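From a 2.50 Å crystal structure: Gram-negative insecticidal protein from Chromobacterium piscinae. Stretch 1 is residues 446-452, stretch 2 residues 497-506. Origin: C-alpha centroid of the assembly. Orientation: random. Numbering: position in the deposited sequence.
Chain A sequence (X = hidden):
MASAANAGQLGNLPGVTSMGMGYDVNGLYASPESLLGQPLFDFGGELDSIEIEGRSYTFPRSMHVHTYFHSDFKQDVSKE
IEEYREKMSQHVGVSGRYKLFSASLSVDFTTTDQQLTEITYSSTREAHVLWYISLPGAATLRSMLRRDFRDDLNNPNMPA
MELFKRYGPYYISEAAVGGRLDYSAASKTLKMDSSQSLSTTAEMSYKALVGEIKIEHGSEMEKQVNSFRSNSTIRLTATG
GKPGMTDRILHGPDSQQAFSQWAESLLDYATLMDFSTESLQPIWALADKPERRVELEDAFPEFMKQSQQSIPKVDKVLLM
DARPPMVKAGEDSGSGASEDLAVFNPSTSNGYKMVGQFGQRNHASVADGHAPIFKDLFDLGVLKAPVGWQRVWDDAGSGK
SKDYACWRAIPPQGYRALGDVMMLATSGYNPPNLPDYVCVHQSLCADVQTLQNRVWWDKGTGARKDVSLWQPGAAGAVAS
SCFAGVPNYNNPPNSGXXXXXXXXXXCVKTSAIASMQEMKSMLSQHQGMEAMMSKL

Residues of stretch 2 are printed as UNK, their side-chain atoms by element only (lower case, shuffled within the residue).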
ATOM      1  N   ALA A 446       1.865 -24.058  63.856  1.00 24.95           N
ATOM      2  CA  ALA A 446       3.049 -24.142  64.711  1.00 25.01           C
ATOM      3  C   ALA A 446       3.139 -25.561  65.260  1.00 24.78           C
ATOM      4  O   ALA A 446       2.127 -26.114  65.700  1.00 25.30           O
ATOM      5  CB  ALA A 446       2.937 -23.150  65.852  1.00 24.04           C
ATOM      6  N   ASP A 447       4.344 -26.133  65.252  1.00 24.06           N
ATOM      7  CA  ASP A 447       4.590 -27.444  65.874  1.00 25.05           C
ATOM      8  C   ASP A 447       4.095 -27.456  67.313  1.00 25.35           C
ATOM      9  O   ASP A 447       4.127 -26.425  67.999  1.00 24.58           O
ATOM     10  CB  ASP A 447       6.093 -27.777  65.880  1.00 24.64           C
ATOM     11  CG  ASP A 447       6.665 -27.965  64.487  1.00 24.92           C
ATOM     12  OD1 ASP A 447       5.901 -28.295  63.541  1.00 24.38           O
ATOM     13  OD2 ASP A 447       7.896 -27.804  64.362  1.00 24.36           O
ATOM     14  N   VAL A 448       3.626 -28.615  67.776  1.00 25.87           N
ATOM     15  CA  VAL A 448       3.120 -28.700  69.151  1.00 24.80           C
ATOM     16  C   VAL A 448       4.291 -28.476  70.122  1.00 24.30           C
ATOM     17  O   VAL A 448       5.376 -29.006  69.928  1.00 23.37           O
ATOM     18  CB  VAL A 448       2.381 -30.017  69.434  1.00 24.01           C
ATOM     19  CG1 VAL A 448       1.935 -30.087  70.882  1.00 23.72           C
ATOM     20  CG2 VAL A 448       1.160 -30.133  68.539  1.00 24.61           C
ATOM     21  N   GLN A 449       4.040 -27.642  71.132  1.00 25.40           N
ATOM     22  CA  GLN A 449       5.017 -27.316  72.169  1.00 26.13           C
ATOM     23  C   GLN A 449       4.643 -27.950  73.513  1.00 28.20           C
ATOM     24  O   GLN A 449       5.455 -28.648  74.123  1.00 31.65           O
ATOM     25  CB  GLN A 449       5.157 -25.806  72.290  1.00 23.90           C
ATOM     26  CG  GLN A 449       5.844 -25.202  71.084  1.00 23.06           C
ATOM     27  CD  GLN A 449       6.269 -23.770  71.295  1.00 24.22           C
ATOM     28  OE1 GLN A 449       5.523 -22.946  71.843  1.00 22.25           O
ATOM     29  NE2 GLN A 449       7.504 -23.469  70.878  1.00 24.87           N
ATOM     30  N   THR A 450       3.404 -27.726  73.940  1.00 28.50           N
ATOM     31  CA  THR A 450       2.890 -28.301  75.166  1.00 27.32           C
ATOM     32  C   THR A 450       1.798 -29.321  74.880  1.00 27.83           C
ATOM     33  O   THR A 450       1.168 -29.318  73.821  1.00 25.37           O
ATOM     34  CB  THR A 450       2.270 -27.219  76.040  1.00 28.31           C
ATOM     35  OG1 THR A 450       1.232 -26.561  75.304  1.00 31.91           O
ATOM     36  CG2 THR A 450       3.327 -26.201  76.446  1.00 30.82           C
ATOM     37  N   LEU A 451       1.594 -30.196  75.863  1.00 27.30           N
ATOM     38  CA  LEU A 451       0.476 -31.124  75.913  1.00 25.00           C
ATOM     39  C   LEU A 451      -0.023 -31.046  77.356  1.00 25.31           C
ATOM     40  O   LEU A 451       0.684 -31.430  78.275  1.00 26.15           O
ATOM     41  CB  LEU A 451       0.932 -32.531  75.537  1.00 23.31           C
ATOM     42  CG  LEU A 451       1.221 -32.785  74.040  1.00 22.19           C
ATOM     43  CD1 LEU A 451       2.115 -33.994  73.805  1.00 20.66           C
ATOM     44  CD2 LEU A 451      -0.077 -32.965  73.257  1.00 23.32           C
ATOM     45  N   GLN A 452      -1.228 -30.498  77.537  1.00 26.45           N
ATOM     46  CA  GLN A 452      -1.786 -30.177  78.867  1.00 25.53           C
ATOM     47  C   GLN A 452      -3.237 -30.649  78.975  1.00 23.22           C
ATOM     48  O   GLN A 452      -3.797 -31.168  78.013  1.00 23.25           O
ATOM     49  CB  GLN A 452      -1.719 -28.663  79.100  1.00 25.55           C
ATOM     50  CG  GLN A 452      -0.316 -28.090  78.987  1.00 25.85           C
ATOM     51  CD  GLN A 452      -0.275 -26.563  79.125  1.00 26.14           C
ATOM     52  OE1 GLN A 452      -1.299 -25.896  79.290  1.00 24.91           O
ATOM     53  NE2 GLN A 452       0.932 -26.008  79.015  1.00 25.40           N
ATOM     54  N   UNK A 497       7.619 -37.475  73.549  1.00 28.20           N
ATOM     55  CA  UNK A 497       6.208 -37.547  73.141  1.00 27.99           C
ATOM     56  C   UNK A 497       5.803 -36.346  72.270  1.00 27.90           C
ATOM     57  O   UNK A 497       5.065 -36.515  71.312  1.00 24.97           O
ATOM     58  c   UNK A 497       5.508 -38.854  75.197  1.00 27.91           C
ATOM     59  o   UNK A 497       5.529 -39.966  74.646  1.00 25.28           O
ATOM     60  o   UNK A 497       5.649 -38.697  76.431  1.00 29.53           O
ATOM     61  c   UNK A 497       5.275 -37.629  74.349  1.00 27.51           C
ATOM     62  N   UNK A 498       6.293 -35.153  72.621  1.00 30.01           N
ATOM     63  CA  UNK A 498       6.092 -33.917  71.827  1.00 30.84           C
ATOM     64  C   UNK A 498       6.812 -33.972  70.464  1.00 31.53           C
ATOM     65  O   UNK A 498       6.265 -33.526  69.453  1.00 30.03           O
ATOM     66  c   UNK A 498       5.586 -32.444  73.815  1.00 33.38           C
ATOM     67  c   UNK A 498       6.525 -32.658  72.619  1.00 31.47           C
ATOM     68  c   UNK A 498       6.209 -31.642  74.953  1.00 35.15           C
ATOM     69  c   UNK A 498       6.509 -31.404  71.741  1.00 32.28           C
ATOM     70  N   UNK A 499       8.018 -34.531  70.446  1.00 32.27           N
ATOM     71  CA  UNK A 499       8.774 -34.731  69.203  1.00 34.61           C
ATOM     72  C   UNK A 499       8.075 -35.656  68.219  1.00 35.00           C
ATOM     73  O   UNK A 499       8.104 -35.414  67.006  1.00 34.95           O
ATOM     74  o   UNK A 499      11.314 -32.544  67.731  1.00 41.80           O
ATOM     75  c   UNK A 499      10.186 -35.300  69.478  1.00 37.24           C
ATOM     76  c   UNK A 499      11.299 -34.288  69.322  1.00 38.96           C
ATOM     77  c   UNK A 499      11.400 -33.777  67.893  1.00 39.77           C
ATOM     78  o   UNK A 499      11.557 -34.593  66.951  1.00 35.93           O
ATOM     79  N   UNK A 500       7.462 -36.711  68.743  1.00 31.97           N
ATOM     80  CA  UNK A 500       6.733 -37.674  67.926  1.00 33.16           C
ATOM     81  C   UNK A 500       5.643 -36.999  67.078  1.00 30.70           C
ATOM     82  O   UNK A 500       5.388 -37.424  65.954  1.00 27.94           O
ATOM     83  n   UNK A 500       4.698 -42.987  67.924  1.00 52.64           N
ATOM     84  c   UNK A 500       5.200 -39.775  68.145  1.00 39.44           C
ATOM     85  c   UNK A 500       6.022 -42.846  67.874  1.00 51.31           C
ATOM     86  n   UNK A 500       6.785 -43.850  68.280  1.00 53.67           N
ATOM     87  c   UNK A 500       6.148 -38.783  68.818  1.00 36.16           C
ATOM     88  n   UNK A 500       6.582 -41.707  67.436  1.00 48.03           N
ATOM     89  c   UNK A 500       5.839 -40.529  66.975  1.00 43.82           C
ATOM     90  N   UNK A 501       5.039 -35.937  67.615  1.00 30.02           N
ATOM     91  CA  UNK A 501       3.990 -35.184  66.929  1.00 32.75           C
ATOM     92  C   UNK A 501       4.491 -34.277  65.805  1.00 33.79           C
ATOM     93  O   UNK A 501       3.704 -33.825  64.991  1.00 34.26           O
ATOM     94  c   UNK A 501       1.686 -33.987  69.908  1.00 30.75           C
ATOM     95  c   UNK A 501       2.499 -34.987  69.109  1.00 31.85           C
ATOM     96  c   UNK A 501       3.214 -34.310  67.947  1.00 32.56           C
ATOM     97  c   UNK A 501       1.627 -36.152  68.630  1.00 31.29           C
ATOM     98  N   UNK A 502       5.787 -33.974  65.780  1.00 34.72           N
ATOM     99  CA  UNK A 502       6.358 -32.996  64.835  1.00 32.91           C
ATOM    100  C   UNK A 502       6.323 -33.533  63.414  1.00 28.83           C
ATOM    101  O   UNK A 502       6.715 -34.660  63.167  1.00 27.36           O
ATOM    102  n   UNK A 502      11.657 -31.069  63.074  1.00 45.15           N
ATOM    103  n   UNK A 502      12.328 -33.047  64.033  1.00 41.45           N
ATOM    104  c   UNK A 502       8.173 -31.203  64.729  1.00 37.55           C
ATOM    105  c   UNK A 502       9.611 -30.797  65.172  1.00 39.82           C
ATOM    106  c   UNK A 502       7.769 -32.589  65.247  1.00 34.53           C
ATOM    107  c   UNK A 502      11.524 -31.996  64.021  1.00 43.66           C
ATOM    108  n   UNK A 502      10.619 -31.869  65.000  1.00 43.69           N
ATOM    109  N   UNK A 503       5.808 -32.731  62.485  1.00 26.88           N
ATOM    110  CA  UNK A 503       5.606 -33.154  61.100  1.00 26.45           C
ATOM    111  C   UNK A 503       4.254 -33.773  60.803  1.00 25.59           C
ATOM    112  O   UNK A 503       3.912 -33.938  59.646  1.00 29.49           O
ATOM    113  N   UNK A 504       3.482 -34.106  61.829  1.00 23.78           N
ATOM    114  CA  UNK A 504       2.194 -34.787  61.690  1.00 22.72           C
ATOM    115  C   UNK A 504       1.052 -33.988  62.322  1.00 21.06           C
ATOM    116  O   UNK A 504       0.055 -33.710  61.679  1.00 21.00           O
ATOM    117  o   UNK A 504       3.045 -37.029  61.573  1.00 24.18           O
ATOM    118  c   UNK A 504       2.276 -36.151  62.353  1.00 22.86           C
ATOM    119  N   UNK A 505       1.202 -33.653  63.590  1.00 19.69           N
ATOM    120  CA  UNK A 505       0.219 -32.896  64.327  1.00 18.91           C
ATOM    121  C   UNK A 505       0.783 -31.529  64.587  1.00 19.05           C
ATOM    122  O   UNK A 505       1.979 -31.385  64.826  1.00 18.74           O
ATOM    123  c   UNK A 505      -0.139 -33.571  65.678  1.00 19.06           C
ATOM    124  c   UNK A 505      -0.827 -34.920  65.447  1.00 19.20           C
ATOM    125  c   UNK A 505      -0.991 -32.659  66.563  1.00 18.67           C
ATOM    126  c   UNK A 505      -2.255 -34.772  64.946  1.00 20.55           C
ATOM    127  N   UNK A 506      -0.092 -30.530  64.565  1.00 19.24           N
ATOM    128  CA  UNK A 506       0.297 -29.162  64.863  1.00 19.02           C
ATOM    129  C   UNK A 506      -0.859 -28.385  65.473  1.00 19.13           C
ATOM    130  O   UNK A 506      -1.964 -28.923  65.648  1.00 21.02           O
ATOM    131  c   UNK A 506       0.805 -28.482  63.613  1.00 18.57           C
TER
HETATM  132  O   HOH W   1      10.076 -28.168  63.120  1.00 13.23           O
HETATM  133  O   HOH W   2       4.201 -30.457  63.360  1.00 17.06           O
HETATM  134  O   HOH W   3       4.313 -30.878  66.406  1.00 22.59           O

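Position 497 lies in a helix that begins earlier in the chain. Its side chain has two carbons, the second carrying two oxygens, and makes no contact with stretch 1; a carboxylate on so short a stem is Asp 497, whose oxygens are hydrogen-bonded elsewhere in the structure.

Position 498 carries four carbons, forked at the first, with one arm two carbons long; they touch the carbonyl oxygens of Val 448 and Gln 449 and the side chain of Leu 451. This is Ile 498. Its CA-to-CB bond points toward stretch 1, where CG2 lies 3.2 Å from Val 448 O and CD1 3.2 Å from Gln 449 O, so the side chain packs closely on the backbone between the two strands. CG1 also meets Leu 451 CD1 at 3.8 Å.

At position 499 three carbons lead to two oxygens on the third, and nothing on stretch 1 is touched. This is Glu 499, its CA-to-CB bond directed away although the end of the side chain comes nearer.

Position 500 has three carbons, a nitrogen, and then a carbon bearing two more nitrogens. That guanidinium marks Arg 500, which is exposed and out of reach of stretch 1.

Position 501 shows four carbons forked at the second, in contact with the side chains of Val 448 and Leu 451; the pattern is that of leucine. The CA-to-CB bond of Leu 501 points toward stretch 1, and its CD1 lies 4.0 Å from Val 448 CG1 and 3.9 Å from Leu 451 CD2, so a single methyl bridges two apolar residues of the other stretch.

Another guanidinium at the end of three carbons and a nitrogen occupies position 502, and one of its aliphatic carbons approaches the carboxylate of Asp 447. This is Arg 502; the approach is 3.4 Å, from CG to Asp 447 OD2. Its NE forms a salt bridge with Glu 499 OE2 at 2.9 Å, while water 1 links its NH1, weakly, to Asp 447 OD2.

No side-chain atoms are present at position 503, hence Gly 503. With phi at 90° and psi at -12°, a CB would be jammed against the preceding carbonyl oxygen, so the backbone itself calls for glycine.

One carbon followed by one oxygen makes position 504 Ser 504, which does not reach stretch 1.

Position 505 again has four carbons forked at the first, with a two-carbon arm, and touches the side chain of Val 448: Ile 505. Its CG2 meets Val 448 CG2 at 3.9 Å, whereas the end of the side chain leads away.

The lone side-chain carbon at position 506 touches Ala 446 O, and the CA lies near the side chain of Val 448; this is Ala 506. Its CB lies 3.4 Å from Ala 446 O, and its CA 3.9 Å from Val 448 CG2.

The contact buries 485 Å² and has no direct hydrogen bond across it. Leu 451 packs against Ile 498 and Leu 501, and Val 448 against Leu 501 and Ile 505. Water supplies the polar links: water 2 donates to Asp 447 OD1 and Ile 505 O and accepts from Gly 503 N, while water 3 accepts from Val 448 N and donates to Ile 505 O. Val 448 N, Gly 503 N and Ile 505 O thus find water partners beside the hydrophobic packing.

Stretch 2, residues 497-506: DIERLRGSIA
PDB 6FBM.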